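Side-chain contacts in allergen Bos d 2 (Bos taurus, PDB 4WFV), which probably carries pheromones or similar small odorants within a lipocalin beta-barrel and is a major allergen of cow dander: residues F55-Q60 / L64-V69; K26-E31 / V102-G107; G75-L80 / T85-V90; G14-I19 / I91-N96. One frame throughout, in Å; residues are numbered along the deposited sequence.

Interaction 1 (F55-Q60 / L64-V69); sequences FYLKDQ and LLLTEV
The shortest polar bond here runs from Leu64 N to Leu57 O, 2.7 Å, and Leu57 N bonds back to Leu64 O at 2.9 Å. A second reciprocal pair joins Phe55 and Leu66, where Leu66 N reaches Phe55 O in a nearly straight bond (171° at the hydrogen). Between these two hydrogen-bonded pairs lies the non-hydrogen-bonded pair Tyr56 and Leu65, as expected of an antiparallel hairpin, and Tyr56 CA leans on Leu64 O in a CA-H...O contact of 3.3 Å. The side chains alternate between the faces of the sheet. On one, Leu65 CD1 sits over the centre of the Tyr56 ring, 3.8 Å from its centroid, in a CH-pi contact. On the other, Phe55 takes the crowded first torsion (chi1 62°), its CG between the backbone N and the carbonyl carbon, and its ring swings across to the neighbouring strand. Leu66 CB rests over one face of that ring, displaced toward the rim. Glu68 CG meets the ring edge at CE1, 3.6 Å away. An edge-to-face partner, Phe82, adds to this cluster, while Tyr56 also touches Cys63, whose disulfide to Cys154 ties the C-terminal tail to the hairpin. The chemistry thus divides cleanly: backbone bonds set the register, and aliphatic carbons lie over a face of each aromatic ring, while Glu68 meets the Phe55 edge with a methylene rather than its carboxylate.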
# COMPACT_ATOMS: atom_id res chain seq x y z
N PHE A 55 1.94 3.03 -10.07
CA PHE A 55 1.54 4.09 -9.15
C PHE A 55 2.24 5.39 -9.51
O PHE A 55 3.23 5.39 -10.24
CB PHE A 55 1.91 3.70 -7.70
CG PHE A 55 3.39 3.51 -7.49
CD1 PHE A 55 4.00 2.31 -7.79
CD2 PHE A 55 4.17 4.55 -6.99
CE1 PHE A 55 5.37 2.14 -7.60
CE2 PHE A 55 5.53 4.38 -6.80
CZ PHE A 55 6.12 3.18 -7.10
N TYR A 56 1.71 6.49 -8.99
CA TYR A 56 2.39 7.79 -9.09
C TYR A 56 3.17 8.13 -7.83
O TYR A 56 2.75 7.83 -6.71
CB TYR A 56 1.40 8.92 -9.36
CG TYR A 56 0.89 8.99 -10.78
CD1 TYR A 56 1.66 9.57 -11.78
CD2 TYR A 56 -0.35 8.46 -11.11
CE1 TYR A 56 1.19 9.64 -13.07
CE2 TYR A 56 -0.82 8.52 -12.40
CZ TYR A 56 -0.04 9.11 -13.38
OH TYR A 56 -0.52 9.15 -14.66
N LEU A 57 4.32 8.76 -8.04
CA LEU A 57 5.10 9.38 -6.98
C LEU A 57 5.19 10.84 -7.37
O LEU A 57 5.43 11.15 -8.54
CB LEU A 57 6.49 8.75 -6.93
CG LEU A 57 7.52 9.28 -5.93
CD1 LEU A 57 7.15 8.88 -4.51
CD2 LEU A 57 8.89 8.74 -6.31
N LYS A 58 4.97 11.75 -6.43
CA LYS A 58 5.16 13.17 -6.72
C LYS A 58 6.57 13.64 -6.39
O LYS A 58 7.07 13.38 -5.29
CB LYS A 58 4.17 14.04 -5.96
CG LYS A 58 2.74 13.95 -6.41
CD LYS A 58 1.95 15.08 -5.77
CE LYS A 58 0.49 14.76 -5.67
NZ LYS A 58 -0.23 15.86 -4.97
N ASP A 59 7.19 14.34 -7.33
CA ASP A 59 8.49 14.96 -7.08
C ASP A 59 8.37 16.47 -7.24
O ASP A 59 8.24 16.97 -8.36
CB ASP A 59 9.54 14.39 -8.03
CG ASP A 59 10.94 14.87 -7.71
OD1 ASP A 59 11.14 16.10 -7.56
OD2 ASP A 59 11.85 14.02 -7.59
N GLN A 60 8.41 17.19 -6.12
CA GLN A 60 8.29 18.65 -6.12
C GLN A 60 7.00 19.11 -6.80
O GLN A 60 6.99 20.12 -7.51
CB GLN A 60 9.50 19.30 -6.78
CG GLN A 60 10.83 19.05 -6.06
CD GLN A 60 10.98 19.85 -4.78
OE1 GLN A 60 10.21 20.78 -4.51
NE2 GLN A 60 11.99 19.50 -3.98
N LEU A 64 4.95 11.49 -11.22
CA LEU A 64 5.74 10.55 -12.01
C LEU A 64 5.14 9.14 -11.96
O LEU A 64 5.00 8.55 -10.88
CB LEU A 64 7.19 10.52 -11.51
CG LEU A 64 7.93 11.86 -11.52
CD1 LEU A 64 9.25 11.75 -10.80
CD2 LEU A 64 8.13 12.35 -12.95
N LEU A 65 4.79 8.61 -13.13
CA LEU A 65 4.23 7.26 -13.23
C LEU A 65 5.32 6.19 -13.18
O LEU A 65 6.23 6.16 -14.02
CB LEU A 65 3.40 7.11 -14.51
CG LEU A 65 2.56 5.83 -14.64
CD1 LEU A 65 1.53 5.75 -13.53
CD2 LEU A 65 1.88 5.71 -16.01
N LEU A 66 5.22 5.31 -12.20
CA LEU A 66 6.21 4.26 -12.00
C LEU A 66 5.54 2.90 -11.97
O LEU A 66 4.37 2.77 -11.61
CB LEU A 66 6.97 4.49 -10.70
CG LEU A 66 7.77 5.79 -10.56
CD1 LEU A 66 8.36 5.90 -9.16
CD2 LEU A 66 8.87 5.86 -11.62
N THR A 67 6.30 1.88 -12.36
CA THR A 67 5.87 0.50 -12.18
C THR A 67 6.99 -0.26 -11.49
O THR A 67 8.14 -0.24 -11.95
CB THR A 67 5.54 -0.17 -13.52
OG1 THR A 67 4.42 0.50 -14.12
CG2 THR A 67 5.20 -1.64 -13.32
N GLU A 68 6.66 -0.92 -10.39
CA GLU A 68 7.61 -1.74 -9.65
C GLU A 68 7.15 -3.20 -9.61
O GLU A 68 5.95 -3.48 -9.53
CB GLU A 68 7.79 -1.22 -8.22
CG GLU A 68 8.36 0.19 -8.13
CD GLU A 68 9.87 0.21 -8.32
OE1 GLU A 68 10.48 -0.87 -8.27
OE2 GLU A 68 10.43 1.31 -8.52
N VAL A 69 8.09 -4.13 -9.64
CA VAL A 69 7.75 -5.54 -9.55
C VAL A 69 8.21 -6.09 -8.21
O VAL A 69 9.36 -5.90 -7.81
CB VAL A 69 8.37 -6.36 -10.70
CG1 VAL A 69 8.04 -7.83 -10.54
CG2 VAL A 69 7.87 -5.84 -12.04

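Interaction 2 (K26-E31 / V102-G107); sequences KDKIVE and VENYDG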
# COMPACT_ATOMS: atom_id res chain seq x y z
N LYS A 26 5.99 8.87 10.51
CA LYS A 26 5.05 9.62 9.69
C LYS A 26 5.71 10.32 8.51
O LYS A 26 5.10 10.47 7.46
CB LYS A 26 4.25 10.62 10.53
CG LYS A 26 3.21 11.39 9.73
CD LYS A 26 2.30 12.23 10.62
CE LYS A 26 3.03 13.41 11.23
NZ LYS A 26 2.09 14.28 12.00
N ASP A 27 6.96 10.75 8.68
CA ASP A 27 7.64 11.51 7.64
C ASP A 27 7.74 10.74 6.33
O ASP A 27 7.82 11.35 5.27
CB ASP A 27 9.03 11.97 8.09
CG ASP A 27 9.94 10.82 8.43
OD1 ASP A 27 9.73 10.19 9.48
OD2 ASP A 27 10.85 10.52 7.63
N LYS A 28 7.71 9.41 6.39
CA LYS A 28 7.79 8.60 5.18
C LYS A 28 6.55 8.70 4.30
O LYS A 28 6.64 8.45 3.09
CB LYS A 28 8.02 7.13 5.52
CG LYS A 28 9.36 6.83 6.16
CD LYS A 28 10.49 7.00 5.16
CE LYS A 28 11.85 6.60 5.76
NZ LYS A 28 12.95 6.67 4.74
N ILE A 29 5.40 9.03 4.89
CA ILE A 29 4.13 8.99 4.16
C ILE A 29 3.38 10.32 4.04
O ILE A 29 2.31 10.36 3.47
CB ILE A 29 3.16 7.94 4.76
CG1 ILE A 29 2.80 8.29 6.22
CG2 ILE A 29 3.75 6.55 4.64
CD1 ILE A 29 1.53 7.56 6.71
N VAL A 30 3.96 11.41 4.55
CA VAL A 30 3.36 12.72 4.34
C VAL A 30 3.55 13.14 2.88
O VAL A 30 4.29 12.50 2.14
CB VAL A 30 3.96 13.79 5.29
CG1 VAL A 30 3.67 13.42 6.74
CG2 VAL A 30 5.47 13.97 5.03
N GLU A 31 2.88 14.22 2.49
CA GLU A 31 3.02 14.69 1.11
C GLU A 31 4.48 14.87 0.73
O GLU A 31 5.28 15.43 1.49
CB GLU A 31 2.24 15.98 0.91
CG GLU A 31 0.75 15.77 0.88
CD GLU A 31 -0.00 17.05 0.62
OE1 GLU A 31 -0.56 17.62 1.58
OE2 GLU A 31 -0.03 17.49 -0.55
N VAL A 102 3.60 -3.04 5.03
CA VAL A 102 4.93 -2.86 4.48
C VAL A 102 5.92 -2.61 5.60
O VAL A 102 5.65 -1.82 6.51
CB VAL A 102 4.94 -1.67 3.51
CG1 VAL A 102 6.36 -1.30 3.10
CG2 VAL A 102 4.06 -1.96 2.29
N GLU A 103 7.06 -3.30 5.54
CA GLU A 103 8.20 -2.94 6.37
C GLU A 103 9.29 -2.44 5.43
O GLU A 103 9.76 -3.16 4.55
CB GLU A 103 8.70 -4.12 7.22
CG GLU A 103 7.65 -4.62 8.20
CD GLU A 103 8.21 -5.56 9.25
OE1 GLU A 103 9.35 -6.06 9.08
OE2 GLU A 103 7.50 -5.81 10.25
N ASN A 104 9.66 -1.18 5.60
CA ASN A 104 10.69 -0.56 4.78
C ASN A 104 11.94 -0.33 5.62
O ASN A 104 11.86 0.11 6.76
CB ASN A 104 10.18 0.77 4.22
CG ASN A 104 11.28 1.61 3.58
OD1 ASN A 104 11.94 2.40 4.26
ND2 ASN A 104 11.46 1.45 2.28
N TYR A 105 13.09 -0.66 5.05
CA TYR A 105 14.36 -0.37 5.70
C TYR A 105 15.19 0.49 4.76
O TYR A 105 15.42 0.11 3.60
CB TYR A 105 15.10 -1.67 6.02
CG TYR A 105 16.53 -1.49 6.49
CD1 TYR A 105 16.82 -0.87 7.70
CD2 TYR A 105 17.59 -1.99 5.73
CE1 TYR A 105 18.15 -0.72 8.13
CE2 TYR A 105 18.89 -1.85 6.15
CZ TYR A 105 19.16 -1.22 7.34
OH TYR A 105 20.46 -1.09 7.75
N ASP A 106 15.63 1.64 5.25
CA ASP A 106 16.34 2.60 4.41
C ASP A 106 17.81 2.73 4.78
O ASP A 106 18.50 3.62 4.28
CB ASP A 106 15.64 3.97 4.46
CG ASP A 106 15.77 4.65 5.80
OD1 ASP A 106 16.42 4.10 6.70
OD2 ASP A 106 15.23 5.76 5.94
N GLY A 107 18.30 1.83 5.63
CA GLY A 107 19.69 1.85 6.09
C GLY A 107 19.84 2.47 7.47
O GLY A 107 20.84 2.23 8.16
O HOH W 1 12.29 4.81 2.80
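The flat carboxylate of Asp106 is met by Lys28 NZ at OD2, on the anti side and 24° out of the plane, in a salt bridge of 2.7 Å between NZ and OD2. The other flat group, the Asn104 amide, is reached only through a water, which stands above the amide plane. Lys28 NZ stays 4.4 Å from Asn104 OD1 and the water spans the interval: it accepts from Lys28 NZ at 2.8 Å and donates to Asn104 OD1 at 2.8 Å. One ammonium group therefore serves an aspartate directly and an asparagine through solvent. The lysine chain bends at its second torsion (chi2 -70°) and then runs fully extended, which carries NZ across a backbone separation of 9.6 Å between Lys28 CA and Asn104 CA. Asp106 OD1 takes the backbone N of Glu108 and of Arg109, so the carboxylate is held from both oxygens. Lys28 is buried and Asp106 only partly so; their pairing would be expected to favour the charged form of each. In the fold, the contact draws the loop between strands 17-23 and 38-45 onto the end of strand 97-105, with Thr111 of strand 110-118 and Pro34 of the same loop packed around Lys28, and with Asn104 ND2 bonded to Tyr83 O and to Asn86 OD1 of strand 85-93.

Interaction 3 (G75-L80 / T85-V90); sequences GYVYVL and TNTLEV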
# COMPACT_ATOMS: atom_id res chain seq x y z
N GLY A 75 4.10 -17.13 1.17
CA GLY A 75 2.70 -16.75 1.29
C GLY A 75 2.40 -15.53 0.44
O GLY A 75 2.70 -15.50 -0.74
N TYR A 76 1.80 -14.51 1.06
CA TYR A 76 1.54 -13.27 0.34
C TYR A 76 2.44 -12.14 0.84
O TYR A 76 2.03 -10.97 0.88
CB TYR A 76 0.06 -12.92 0.42
CG TYR A 76 -0.82 -14.03 -0.11
CD1 TYR A 76 -0.88 -14.30 -1.47
CD2 TYR A 76 -1.54 -14.84 0.75
CE1 TYR A 76 -1.67 -15.33 -1.96
CE2 TYR A 76 -2.34 -15.87 0.27
CZ TYR A 76 -2.40 -16.11 -1.08
OH TYR A 76 -3.19 -17.14 -1.55
N VAL A 77 3.66 -12.51 1.21
CA VAL A 77 4.71 -11.56 1.52
C VAL A 77 5.63 -11.46 0.33
O VAL A 77 6.17 -12.48 -0.14
CB VAL A 77 5.52 -11.98 2.75
CG1 VAL A 77 6.63 -10.96 3.00
CG2 VAL A 77 4.61 -12.09 3.97
N TYR A 78 5.81 -10.24 -0.17
CA TYR A 78 6.61 -9.95 -1.35
C TYR A 78 7.77 -9.03 -0.98
O TYR A 78 7.72 -8.34 0.03
CB TYR A 78 5.75 -9.28 -2.42
CG TYR A 78 4.63 -10.17 -2.90
CD1 TYR A 78 3.46 -10.31 -2.15
CD2 TYR A 78 4.75 -10.88 -4.07
CE1 TYR A 78 2.43 -11.14 -2.58
CE2 TYR A 78 3.73 -11.72 -4.50
CZ TYR A 78 2.58 -11.83 -3.76
OH TYR A 78 1.57 -12.67 -4.19
N VAL A 79 8.82 -9.04 -1.80
CA VAL A 79 9.95 -8.14 -1.60
C VAL A 79 10.12 -7.23 -2.80
O VAL A 79 9.97 -7.65 -3.95
CB VAL A 79 11.25 -8.94 -1.38
CG1 VAL A 79 12.46 -8.01 -1.35
CG2 VAL A 79 11.17 -9.70 -0.08
N LEU A 80 10.44 -5.97 -2.55
CA LEU A 80 10.80 -5.07 -3.64
C LEU A 80 11.72 -3.96 -3.16
O LEU A 80 11.65 -3.54 -1.99
CB LEU A 80 9.57 -4.49 -4.33
CG LEU A 80 8.71 -3.52 -3.53
CD1 LEU A 80 7.95 -2.60 -4.48
CD2 LEU A 80 7.76 -4.26 -2.61
N THR A 85 14.73 -1.23 1.06
CA THR A 85 14.26 -2.59 0.85
C THR A 85 12.96 -2.78 1.61
O THR A 85 12.86 -2.45 2.79
CB THR A 85 15.31 -3.59 1.31
OG1 THR A 85 16.53 -3.35 0.60
CG2 THR A 85 14.84 -5.01 1.03
N ASN A 86 11.97 -3.30 0.90
CA ASN A 86 10.63 -3.46 1.43
C ASN A 86 10.17 -4.89 1.43
O ASN A 86 10.40 -5.62 0.47
CB ASN A 86 9.65 -2.70 0.55
CG ASN A 86 9.97 -1.23 0.44
OD1 ASN A 86 9.60 -0.46 1.32
ND2 ASN A 86 10.63 -0.84 -0.64
N THR A 87 9.46 -5.27 2.48
CA THR A 87 8.53 -6.38 2.34
C THR A 87 7.15 -5.78 2.24
O THR A 87 6.86 -4.76 2.88
CB THR A 87 8.60 -7.38 3.49
OG1 THR A 87 8.47 -6.71 4.75
CG2 THR A 87 9.92 -8.15 3.45
N LEU A 88 6.32 -6.38 1.41
CA LEU A 88 4.94 -5.96 1.23
C LEU A 88 4.06 -7.19 1.33
O LEU A 88 4.20 -8.13 0.54
CB LEU A 88 4.75 -5.27 -0.12
CG LEU A 88 3.36 -4.71 -0.44
CD1 LEU A 88 3.47 -3.54 -1.41
CD2 LEU A 88 2.40 -5.77 -0.98
N GLU A 89 3.16 -7.18 2.30
CA GLU A 89 2.27 -8.30 2.54
C GLU A 89 0.83 -7.88 2.32
O GLU A 89 0.39 -6.86 2.83
CB GLU A 89 2.41 -8.79 3.98
CG GLU A 89 1.57 -10.03 4.27
CD GLU A 89 1.61 -10.46 5.72
OE1 GLU A 89 2.31 -9.82 6.53
OE2 GLU A 89 0.93 -11.45 6.06
N VAL A 90 0.09 -8.67 1.55
CA VAL A 90 -1.35 -8.46 1.44
C VAL A 90 -2.00 -9.08 2.68
O VAL A 90 -1.96 -10.29 2.86
CB VAL A 90 -1.92 -9.10 0.16
CG1 VAL A 90 -3.44 -8.87 0.08
CG2 VAL A 90 -1.23 -8.53 -1.07
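This is a beta hairpin of the lipocalin barrel, strands 77-81 and 85-93 running antiparallel with 151° between the axes of their local segments. Among the backbone hydrogen bonds, Tyr78 and Leu88 exchange a reciprocal pair, the shorter being Tyr78 N to Leu88 O at 2.7 Å; Leu80 and Asn86 exchange another; and Val90 N reaches Tyr76 O at 3.1 Å, extending the pairing into the loop residue ahead of the strand. CA-H...O contacts fill the alternate positions, such as Thr87 CA to Tyr78 O at 3.1 Å. Apolar packing differs between the two faces. On the partly exposed one, Val77 CG2 lies 3.7 Å from Glu89 CG, so the acid offers its hydrocarbon stem to the valine, and Val79 CG2 meets Thr87 CG2. The more buried face carries Tyr78, Leu80, Asn86 and Leu88. There the first torsion of Leu80 (chi1 68°) turns its side chain toward the partner strand, and CD2 touches both Asn86 CB and Leu88 CB, 4.0 Å from the latter. Tyr78 brings its ring edge up to Leu88 O, while its hydroxyl bonds Cys48 O, a link to the turn of the Cys44-Cys48 disulfide. The side-chain polar contact centres on Asn86, whose ND2 also bonds Phe82 O. Leu80 O accepts twice from this residue: from N at 2.9 Å, and from ND2 at 3.2 Å, the amide nitrogen standing above the carbonyl plane.

Interaction 4 (G14-I19 / I91-N96); sequences GEWRII and IHVSEN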
# COMPACT_ATOMS: atom_id res chain seq x y z
N GLY A 14 -6.19 -5.60 -10.22
CA GLY A 14 -7.23 -4.65 -10.55
C GLY A 14 -6.80 -3.21 -10.48
O GLY A 14 -5.63 -2.92 -10.17
N GLU A 15 -7.75 -2.31 -10.74
CA GLU A 15 -7.52 -0.86 -10.75
C GLU A 15 -7.81 -0.19 -9.40
O GLU A 15 -8.88 0.40 -9.20
CB GLU A 15 -8.41 -0.21 -11.81
CG GLU A 15 -8.31 -0.84 -13.18
CD GLU A 15 -7.03 -0.46 -13.89
OE1 GLU A 15 -6.53 0.66 -13.64
OE2 GLU A 15 -6.54 -1.27 -14.70
N TRP A 16 -6.85 -0.21 -8.51
CA TRP A 16 -7.06 0.27 -7.15
C TRP A 16 -6.72 1.74 -7.00
O TRP A 16 -5.87 2.27 -7.73
CB TRP A 16 -6.16 -0.50 -6.21
CG TRP A 16 -6.47 -1.96 -6.10
CD1 TRP A 16 -5.84 -2.99 -6.74
CD2 TRP A 16 -7.48 -2.56 -5.28
NE1 TRP A 16 -6.40 -4.19 -6.38
CE2 TRP A 16 -7.41 -3.95 -5.48
CE3 TRP A 16 -8.44 -2.05 -4.40
CZ2 TRP A 16 -8.26 -4.84 -4.83
CZ3 TRP A 16 -9.29 -2.93 -3.75
CH2 TRP A 16 -9.20 -4.32 -3.97
N ARG A 17 -7.40 2.41 -6.08
CA ARG A 17 -7.01 3.74 -5.62
C ARG A 17 -6.54 3.60 -4.19
O ARG A 17 -7.08 2.80 -3.43
CB ARG A 17 -8.20 4.71 -5.65
CG ARG A 17 -8.76 4.99 -7.03
CD ARG A 17 -9.88 6.02 -7.00
NE ARG A 17 -10.55 6.11 -8.29
CZ ARG A 17 -11.61 5.39 -8.64
NH1 ARG A 17 -12.14 4.53 -7.78
NH2 ARG A 17 -12.15 5.52 -9.84
N ILE A 18 -5.56 4.40 -3.79
CA ILE A 18 -5.18 4.41 -2.38
C ILE A 18 -6.00 5.45 -1.66
O ILE A 18 -6.10 6.60 -2.09
CB ILE A 18 -3.67 4.63 -2.18
CG1 ILE A 18 -3.30 4.48 -0.70
CG2 ILE A 18 -3.22 5.97 -2.73
CD1 ILE A 18 -1.82 4.16 -0.51
N ILE A 19 -6.63 5.02 -0.56
CA ILE A 19 -7.42 5.94 0.25
C ILE A 19 -6.62 6.43 1.45
O ILE A 19 -6.55 7.64 1.70
CB ILE A 19 -8.73 5.28 0.74
CG1 ILE A 19 -9.45 4.57 -0.42
CG2 ILE A 19 -9.62 6.31 1.41
CD1 ILE A 19 -9.76 5.48 -1.62
N ILE A 91 -2.57 -8.24 3.55
CA ILE A 91 -3.11 -8.73 4.82
C ILE A 91 -4.64 -8.75 4.85
O ILE A 91 -5.25 -9.31 5.76
CB ILE A 91 -2.54 -7.96 6.03
CG1 ILE A 91 -2.85 -6.46 5.94
CG2 ILE A 91 -1.04 -8.18 6.14
CD1 ILE A 91 -2.61 -5.71 7.25
N HIS A 92 -5.26 -8.16 3.83
CA HIS A 92 -6.71 -8.22 3.70
C HIS A 92 -7.07 -7.88 2.27
O HIS A 92 -6.50 -6.97 1.69
CB HIS A 92 -7.39 -7.22 4.64
CG HIS A 92 -8.88 -7.24 4.57
ND1 HIS A 92 -9.60 -6.44 3.71
CD2 HIS A 92 -9.79 -7.98 5.26
CE1 HIS A 92 -10.89 -6.69 3.86
NE2 HIS A 92 -11.03 -7.61 4.80
N VAL A 93 -7.98 -8.63 1.68
CA VAL A 93 -8.45 -8.29 0.35
C VAL A 93 -9.87 -8.80 0.14
O VAL A 93 -10.22 -9.91 0.54
CB VAL A 93 -7.46 -8.74 -0.76
CG1 VAL A 93 -7.43 -10.27 -0.88
CG2 VAL A 93 -7.84 -8.09 -2.07
N SER A 94 -10.68 -7.94 -0.45
CA SER A 94 -12.07 -8.25 -0.74
C SER A 94 -12.38 -7.67 -2.11
O SER A 94 -11.48 -7.16 -2.79
CB SER A 94 -12.99 -7.62 0.30
OG SER A 94 -12.99 -6.21 0.19
N GLU A 95 -13.64 -7.73 -2.51
CA GLU A 95 -14.03 -7.17 -3.79
C GLU A 95 -13.74 -5.67 -3.87
O GLU A 95 -13.40 -5.16 -4.94
CB GLU A 95 -15.51 -7.45 -4.08
CG GLU A 95 -15.79 -8.88 -4.53
CD GLU A 95 -15.15 -9.21 -5.86
OE1 GLU A 95 -14.97 -8.28 -6.68
OE2 GLU A 95 -14.81 -10.39 -6.08
N ASN A 96 -13.85 -4.97 -2.74
CA ASN A 96 -13.79 -3.51 -2.76
C ASN A 96 -12.62 -2.87 -2.01
O ASN A 96 -12.45 -1.65 -2.07
CB ASN A 96 -15.10 -2.93 -2.22
CG ASN A 96 -16.29 -3.27 -3.10
OD1 ASN A 96 -17.28 -3.81 -2.62
ND2 ASN A 96 -16.18 -2.97 -4.39
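The backbones of Trp16 and Asn96 stay apart, 8.9 Å between their CA atoms, so no strand pairing joins 14-19 to 91-96 and a single indole spans the distance. Gly14, Glu15 and Trp16 form the Gly-X-Trp signature of the lipocalins, which leads into the first barrel strand and places its tryptophan across the closed end of the barrel. With CG anti to the carbonyl carbon (chi1 -65°), the ring system reaches out edge-first to the turn that follows strand 85-93. Its six-membered end does the touching. CH2 points at Ser94 O, 3.8 Å away and near the ring plane; CZ3 meets the backbone of Asn96, 3.8 Å from its C; and CZ2 approaches Val93 CG2 obliquely, at 4.3 Å. None of these is a hydrogen bond: the indole N-H is spent on Ile12 O, which helps set the rotation of the ring, and Lys119 makes a cation-pi contact with it, as a basic residue commonly does at this tryptophan in lipocalins. Leu98 and Leu117 pack on the indole from strands 97-105 and 110-118. Just before the turn, Ile91 and His92 both face Val99 in a classic beta bulge; in the turn Glu95 forms a salt bridge with Lys11, which also touches Val93. Ser94 opens an ST turn, its OG accepting from Asn96 N at 3.3 Å with an angle of 147° at the hydrogen.

In the fold
Interactions 1 and 3 are hairpin pairings of consecutive strands in one antiparallel sheet, partly buried and built on backbone bonds with apolar side chains on both faces; they touch where Glu68 CB and Val69 O pack on Leu80. Interactions 2 and 4 join parts over seventy residues apart, bury far less surface and rest on one long side chain each: a buried lysine salt bridge with its water in one, an indole edge at a surface turn in the other. These two lie on opposite sides of the chain's centre. Strand 85-93 serves interactions 3 and 4, and the Asn86-Asn104 bond links interaction 3 to interaction 2.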